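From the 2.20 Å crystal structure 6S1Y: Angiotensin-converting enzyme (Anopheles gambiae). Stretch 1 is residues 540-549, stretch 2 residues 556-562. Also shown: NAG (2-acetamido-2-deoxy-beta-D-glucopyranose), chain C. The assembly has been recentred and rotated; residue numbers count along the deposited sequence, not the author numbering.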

ATOM      1  N   ASN A 540      -7.101  -6.830 -22.483  1.00 57.66           N
ATOM      2  CA  ASN A 540      -6.028  -7.167 -23.407  1.00 60.00           C
ATOM      3  C   ASN A 540      -4.911  -6.138 -23.335  1.00 59.46           C
ATOM      4  O   ASN A 540      -3.729  -6.502 -23.302  1.00 59.15           O
ATOM      5  CB  ASN A 540      -6.569  -7.283 -24.840  1.00 61.08           C
ATOM      6  CG  ASN A 540      -7.478  -8.496 -25.029  1.00 65.61           C
ATOM      7  OD1 ASN A 540      -7.363  -9.490 -24.315  1.00 67.48           O
ATOM      8  ND2 ASN A 540      -8.384  -8.413 -26.001  1.00 67.86           N
ATOM      9  N   GLN A 541      -5.258  -4.845 -23.299  1.00 58.79           N
ATOM     10  CA  GLN A 541      -4.212  -3.832 -23.186  1.00 60.75           C
ATOM     11  C   GLN A 541      -3.541  -3.884 -21.817  1.00 60.00           C
ATOM     12  O   GLN A 541      -2.332  -3.651 -21.705  1.00 59.80           O
ATOM     13  CB  GLN A 541      -4.780  -2.443 -23.449  1.00 63.44           C
ATOM     14  CG  GLN A 541      -5.079  -2.163 -24.921  1.00 70.45           C
ATOM     15  CD  GLN A 541      -3.833  -2.174 -25.778  1.00 72.36           C
ATOM     16  OE1 GLN A 541      -2.924  -1.362 -25.584  1.00 69.68           O
ATOM     17  NE2 GLN A 541      -3.781  -3.105 -26.727  1.00 71.64           N
ATOM     18  N   LEU A 542      -4.296  -4.219 -20.774  1.00 56.79           N
ATOM     19  CA  LEU A 542      -3.703  -4.338 -19.450  1.00 57.81           C
ATOM     20  C   LEU A 542      -2.735  -5.519 -19.383  1.00 57.73           C
ATOM     21  O   LEU A 542      -1.585  -5.356 -18.944  1.00 56.20           O
ATOM     22  CB  LEU A 542      -4.819  -4.452 -18.410  1.00 54.88           C
ATOM     23  CG  LEU A 542      -4.417  -4.557 -16.944  1.00 56.01           C
ATOM     24  CD1 LEU A 542      -3.558  -3.384 -16.510  1.00 57.09           C
ATOM     25  CD2 LEU A 542      -5.665  -4.652 -16.064  1.00 57.25           C
ATOM     26  N   LYS A 543      -3.178  -6.709 -19.829  1.00 57.45           N
ATOM     27  CA  LYS A 543      -2.300  -7.877 -19.955  1.00 59.02           C
ATOM     28  C   LYS A 543      -0.953  -7.517 -20.573  1.00 58.04           C
ATOM     29  O   LYS A 543       0.107  -7.903 -20.071  1.00 57.73           O
ATOM     30  CB  LYS A 543      -2.934  -8.955 -20.843  1.00 60.22           C
ATOM     31  CG  LYS A 543      -4.022  -9.780 -20.246  1.00 63.63           C
ATOM     32  CD  LYS A 543      -4.678 -10.643 -21.334  1.00 68.48           C
ATOM     33  CE  LYS A 543      -3.783 -11.776 -21.807  1.00 76.93           C
ATOM     34  NZ  LYS A 543      -4.384 -12.481 -22.972  1.00 91.72           N
ATOM     35  N   GLU A 544      -0.990  -6.808 -21.702  1.00 57.80           N
ATOM     36  CA  GLU A 544       0.237  -6.470 -22.411  1.00 59.80           C
ATOM     37  C   GLU A 544       1.190  -5.688 -21.513  1.00 58.42           C
ATOM     38  O   GLU A 544       2.393  -5.970 -21.467  1.00 58.72           O
ATOM     39  CB  GLU A 544      -0.099  -5.673 -23.681  1.00 60.17           C
ATOM     40  CG  GLU A 544       1.047  -5.603 -24.685  1.00 65.20           C
ATOM     41  CD  GLU A 544       0.776  -4.668 -25.867  1.00 68.51           C
ATOM     42  OE1 GLU A 544      -0.381  -4.612 -26.340  1.00 71.80           O
ATOM     43  OE2 GLU A 544       1.734  -3.990 -26.326  1.00 64.77           O
ATOM     44  N   MET A 545       0.677  -4.690 -20.795  1.00 57.63           N
ATOM     45  CA  MET A 545       1.546  -3.908 -19.921  1.00 56.58           C
ATOM     46  C   MET A 545       2.158  -4.793 -18.839  1.00 52.69           C
ATOM     47  O   MET A 545       3.371  -4.774 -18.622  1.00 52.86           O
ATOM     48  CB  MET A 545       0.770  -2.746 -19.301  1.00 54.22           C
ATOM     49  CG  MET A 545       1.611  -1.875 -18.370  1.00 55.46           C
ATOM     50  SD  MET A 545       0.751  -0.350 -17.861  1.00 53.36           S
ATOM     51  CE  MET A 545      -0.392  -0.957 -16.636  1.00 51.85           C
ATOM     52  N   LEU A 546       1.334  -5.598 -18.175  1.00 52.14           N
ATOM     53  CA  LEU A 546       1.818  -6.415 -17.073  1.00 53.15           C
ATOM     54  C   LEU A 546       2.766  -7.510 -17.535  1.00 53.52           C
ATOM     55  O   LEU A 546       3.675  -7.879 -16.787  1.00 53.90           O
ATOM     56  CB  LEU A 546       0.636  -7.037 -16.333  1.00 52.82           C
ATOM     57  CG  LEU A 546      -0.430  -6.048 -15.862  1.00 53.29           C
ATOM     58  CD1 LEU A 546      -1.468  -6.772 -15.015  1.00 51.39           C
ATOM     59  CD2 LEU A 546       0.193  -4.902 -15.099  1.00 51.83           C
ATOM     60  N   ALA A 547       2.570  -8.055 -18.742  1.00 53.06           N
ATOM     61  CA  ALA A 547       3.453  -9.114 -19.225  1.00 54.08           C
ATOM     62  C   ALA A 547       4.885  -8.622 -19.350  1.00 54.89           C
ATOM     63  O   ALA A 547       5.816  -9.431 -19.287  1.00 53.93           O
ATOM     64  CB  ALA A 547       2.963  -9.659 -20.570  1.00 53.43           C
ATOM     65  N   LEU A 548       5.084  -7.306 -19.497  1.00 53.27           N
ATOM     66  CA  LEU A 548       6.433  -6.770 -19.586  1.00 53.94           C
ATOM     67  C   LEU A 548       7.235  -6.967 -18.309  1.00 54.29           C
ATOM     68  O   LEU A 548       8.472  -6.963 -18.364  1.00 53.48           O
ATOM     69  CB  LEU A 548       6.390  -5.278 -19.907  1.00 54.23           C
ATOM     70  CG  LEU A 548       5.820  -4.893 -21.271  1.00 54.83           C
ATOM     71  CD1 LEU A 548       5.718  -3.377 -21.331  1.00 54.05           C
ATOM     72  CD2 LEU A 548       6.688  -5.437 -22.403  1.00 54.24           C
ATOM     73  N   GLY A 549       6.576  -7.136 -17.166  1.00 52.82           N
ATOM     74  CA  GLY A 549       7.306  -7.120 -15.912  1.00 50.53           C
ATOM     75  C   GLY A 549       8.180  -5.893 -15.840  1.00 52.72           C
ATOM     76  O   GLY A 549       7.741  -4.753 -16.072  1.00 52.08           O
ATOM     77  N   ASP A 556       7.724   3.227 -20.845  1.00 59.33           N
ATOM     78  CA  ASP A 556       7.260   2.420 -21.973  1.00 59.49           C
ATOM     79  C   ASP A 556       6.144   1.481 -21.549  1.00 56.91           C
ATOM     80  O   ASP A 556       5.172   1.288 -22.287  1.00 57.38           O
ATOM     81  CB  ASP A 556       8.427   1.633 -22.578  1.00 62.28           C
ATOM     82  CG  ASP A 556       9.552   2.537 -23.068  1.00 63.07           C
ATOM     83  OD1 ASP A 556       9.278   3.512 -23.810  1.00 63.20           O
ATOM     84  OD2 ASP A 556      10.713   2.285 -22.689  1.00 64.90           O
ATOM     85  N   ALA A 557       6.246   0.900 -20.358  1.00 57.21           N
ATOM     86  CA  ALA A 557       5.150   0.060 -19.877  1.00 56.72           C
ATOM     87  C   ALA A 557       3.860   0.868 -19.745  1.00 55.51           C
ATOM     88  O   ALA A 557       2.780   0.396 -20.130  1.00 53.54           O
ATOM     89  CB  ALA A 557       5.527  -0.582 -18.543  1.00 55.51           C
ATOM     90  N   MET A 558       3.950   2.092 -19.217  1.00 54.79           N
ATOM     91  CA  MET A 558       2.749   2.905 -19.075  1.00 54.32           C
ATOM     92  C   MET A 558       2.158   3.252 -20.435  1.00 55.33           C
ATOM     93  O   MET A 558       0.955   3.087 -20.664  1.00 53.76           O
ATOM     94  CB  MET A 558       3.062   4.183 -18.308  1.00 56.77           C
ATOM     95  CG  MET A 558       1.872   5.137 -18.242  1.00 55.64           C
ATOM     96  SD  MET A 558       2.246   6.531 -17.190  1.00 61.43           S
ATOM     97  CE  MET A 558       1.708   5.854 -15.630  1.00 52.15           C
ATOM     98  N   GLU A 559       2.993   3.742 -21.354  1.00 56.08           N
ATOM     99  CA  GLU A 559       2.496   4.086 -22.679  1.00 56.24           C
ATOM    100  C   GLU A 559       1.699   2.953 -23.304  1.00 54.99           C
ATOM    101  O   GLU A 559       0.732   3.202 -24.028  1.00 55.31           O
ATOM    102  CB  GLU A 559       3.656   4.472 -23.591  1.00 57.92           C
ATOM    103  CG  GLU A 559       3.187   4.820 -24.979  1.00 58.77           C
ATOM    104  CD  GLU A 559       4.195   5.622 -25.764  1.00 60.21           C
ATOM    105  OE1 GLU A 559       5.417   5.413 -25.574  1.00 61.49           O
ATOM    106  OE2 GLU A 559       3.749   6.466 -26.572  1.00 65.02           O
ATOM    107  N   VAL A 560       2.054   1.703 -23.008  1.00 55.04           N
ATOM    108  CA  VAL A 560       1.357   0.566 -23.603  1.00 54.11           C
ATOM    109  C   VAL A 560      -0.131   0.633 -23.311  1.00 56.13           C
ATOM    110  O   VAL A 560      -0.971   0.251 -24.143  1.00 56.98           O
ATOM    111  CB  VAL A 560       1.967  -0.753 -23.091  1.00 56.16           C
ATOM    112  CG1 VAL A 560       0.989  -1.922 -23.285  1.00 57.67           C
ATOM    113  CG2 VAL A 560       3.282  -1.024 -23.775  1.00 54.47           C
ATOM    114  N   LEU A 561      -0.486   1.072 -22.111  1.00 56.17           N
ATOM    115  CA  LEU A 561      -1.890   1.124 -21.719  1.00 55.16           C
ATOM    116  C   LEU A 561      -2.516   2.497 -21.891  1.00 53.83           C
ATOM    117  O   LEU A 561      -3.709   2.582 -22.192  1.00 55.45           O
ATOM    118  CB  LEU A 561      -2.035   0.698 -20.260  1.00 55.49           C
ATOM    119  CG  LEU A 561      -3.441   0.789 -19.689  1.00 52.79           C
ATOM    120  CD1 LEU A 561      -4.412   0.033 -20.530  1.00 55.33           C
ATOM    121  CD2 LEU A 561      -3.423   0.255 -18.277  1.00 52.66           C
ATOM    122  N   THR A 562      -1.746   3.564 -21.724  1.00 54.01           N
ATOM    123  CA  THR A 562      -2.304   4.905 -21.643  1.00 54.45           C
ATOM    124  C   THR A 562      -1.929   5.812 -22.801  1.00 56.55           C
ATOM    125  O   THR A 562      -2.542   6.877 -22.946  1.00 58.85           O
ATOM    126  CB  THR A 562      -1.849   5.589 -20.340  1.00 52.41           C
ATOM    127  OG1 THR A 562      -0.498   6.041 -20.471  1.00 54.25           O
ATOM    128  CG2 THR A 562      -1.930   4.623 -19.172  1.00 52.28           C
TER
HETATM  129  C1  NAG C   1      -7.512 -13.637 -24.734  1.00 88.06           C
HETATM  130  C2  NAG C   1      -7.938 -13.183 -26.136  1.00 92.22           C
HETATM  131  C3  NAG C   1      -7.305 -14.071 -27.206  1.00 99.24           C
HETATM  132  C4  NAG C   1      -5.793 -14.168 -27.023  1.00106.15           C
HETATM  133  C5  NAG C   1      -5.476 -14.589 -25.585  1.00 99.64           C
HETATM  134  C6  NAG C   1      -3.999 -14.570 -25.269  1.00 97.19           C
HETATM  135  C7  NAG C   1     -10.116 -12.081 -26.440  1.00 80.00           C
HETATM  136  C8  NAG C   1     -11.598 -12.274 -26.517  1.00 76.87           C
HETATM  137  N2  NAG C   1      -9.389 -13.190 -26.256  1.00 86.84           N
HETATM  138  O3  NAG C   1      -7.595 -13.503 -28.477  1.00101.60           O
HETATM  139  O4  NAG C   1      -5.249 -15.108 -27.954  1.00113.37           O
HETATM  140  O5  NAG C   1      -6.094 -13.681 -24.658  1.00 91.50           O
HETATM  141  O6  NAG C   1      -3.756 -14.941 -23.918  1.00 94.31           O
HETATM  142  O7  NAG C   1      -9.600 -10.973 -26.546  1.00 78.61           O

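The two stretches pack as antiparallel helices: their axes approach to 8.5 Å, and the N-to-C directions differ by 174°. The backbone register is fixed by two close CA pairs, Met545 CA to Ala557 CA at 5.4 Å and Gln541 CA to Leu561 CA at 5.7 Å. Each step of four residues along one helix is matched by four in reverse along the other, consistent with the near-antiparallel axes. Together the stretches bury 442 Å², and three residues, Val560 (90 Å²), Met545 (84 Å²) and Leu561 (78 Å²), supply more than half of it.

Met545 is the knob of the first helix. Its CA-to-CB bond points toward the second helix, and its side chain sits in a hole formed by Ala557, Met558, Val560 and Leu561. With chi1 and chi2 both t, the chain is extended until chi3 turns p at the thioether. Met545 CG and Met545 SD both lie 3.1 Å from Ala557 O, Met545 SD is also 4.0 Å from Met558 CA, and Met545 CE reaches 3.7 Å from Leu561 CD2. Ala557 lies where the backbones come close, at the 5.4 Å pair of Met545 CA and Ala557 CA, and its small side chain meets the knob with Ala557 CB 4.1 Å from Met545 CG.

Val560 answers from the second helix, its CA-to-CB bond directed toward the first. Its two methyls diverge. Val560 CG1 lies 3.7 Å from Met545 N and 4.1 Å from Met545 CB, and it is also 3.8 Å from Glu544 OE2, so the aliphatic packing here borders a carboxylate. Val560 CG2 lies 4.2 Å from Leu548 CD1. That same Leu548 CD1 is 4.0 Å from Ala557 CB, so one leucine methyl touches both residues and extends the apolar surface toward the C-terminal end of stretch 1.

The CA-to-CB bond of Leu561 points sideways to the first helix, yet chi1 t and chi2 p bring both methyls into contact. Leu561 CD1 is 3.8 Å from Gln541 CB; Leu561 CD2, besides meeting the Met545 methyl, lies 4.0 Å from Leu542 CD1. Leu542 contributes although its own CA-to-CB bond points away, because its CD1 still comes within range.

The evidence for the association of the helices is chiefly apolar packing. Away from this interface, Asn540 and Lys543 turn to the sugar instead: Asn540 ND2 donates to NAG O7 at 2.9 Å with an N-H...acceptor angle of 160°, and Lys543 NZ bonds NAG O6 at 2.7 Å.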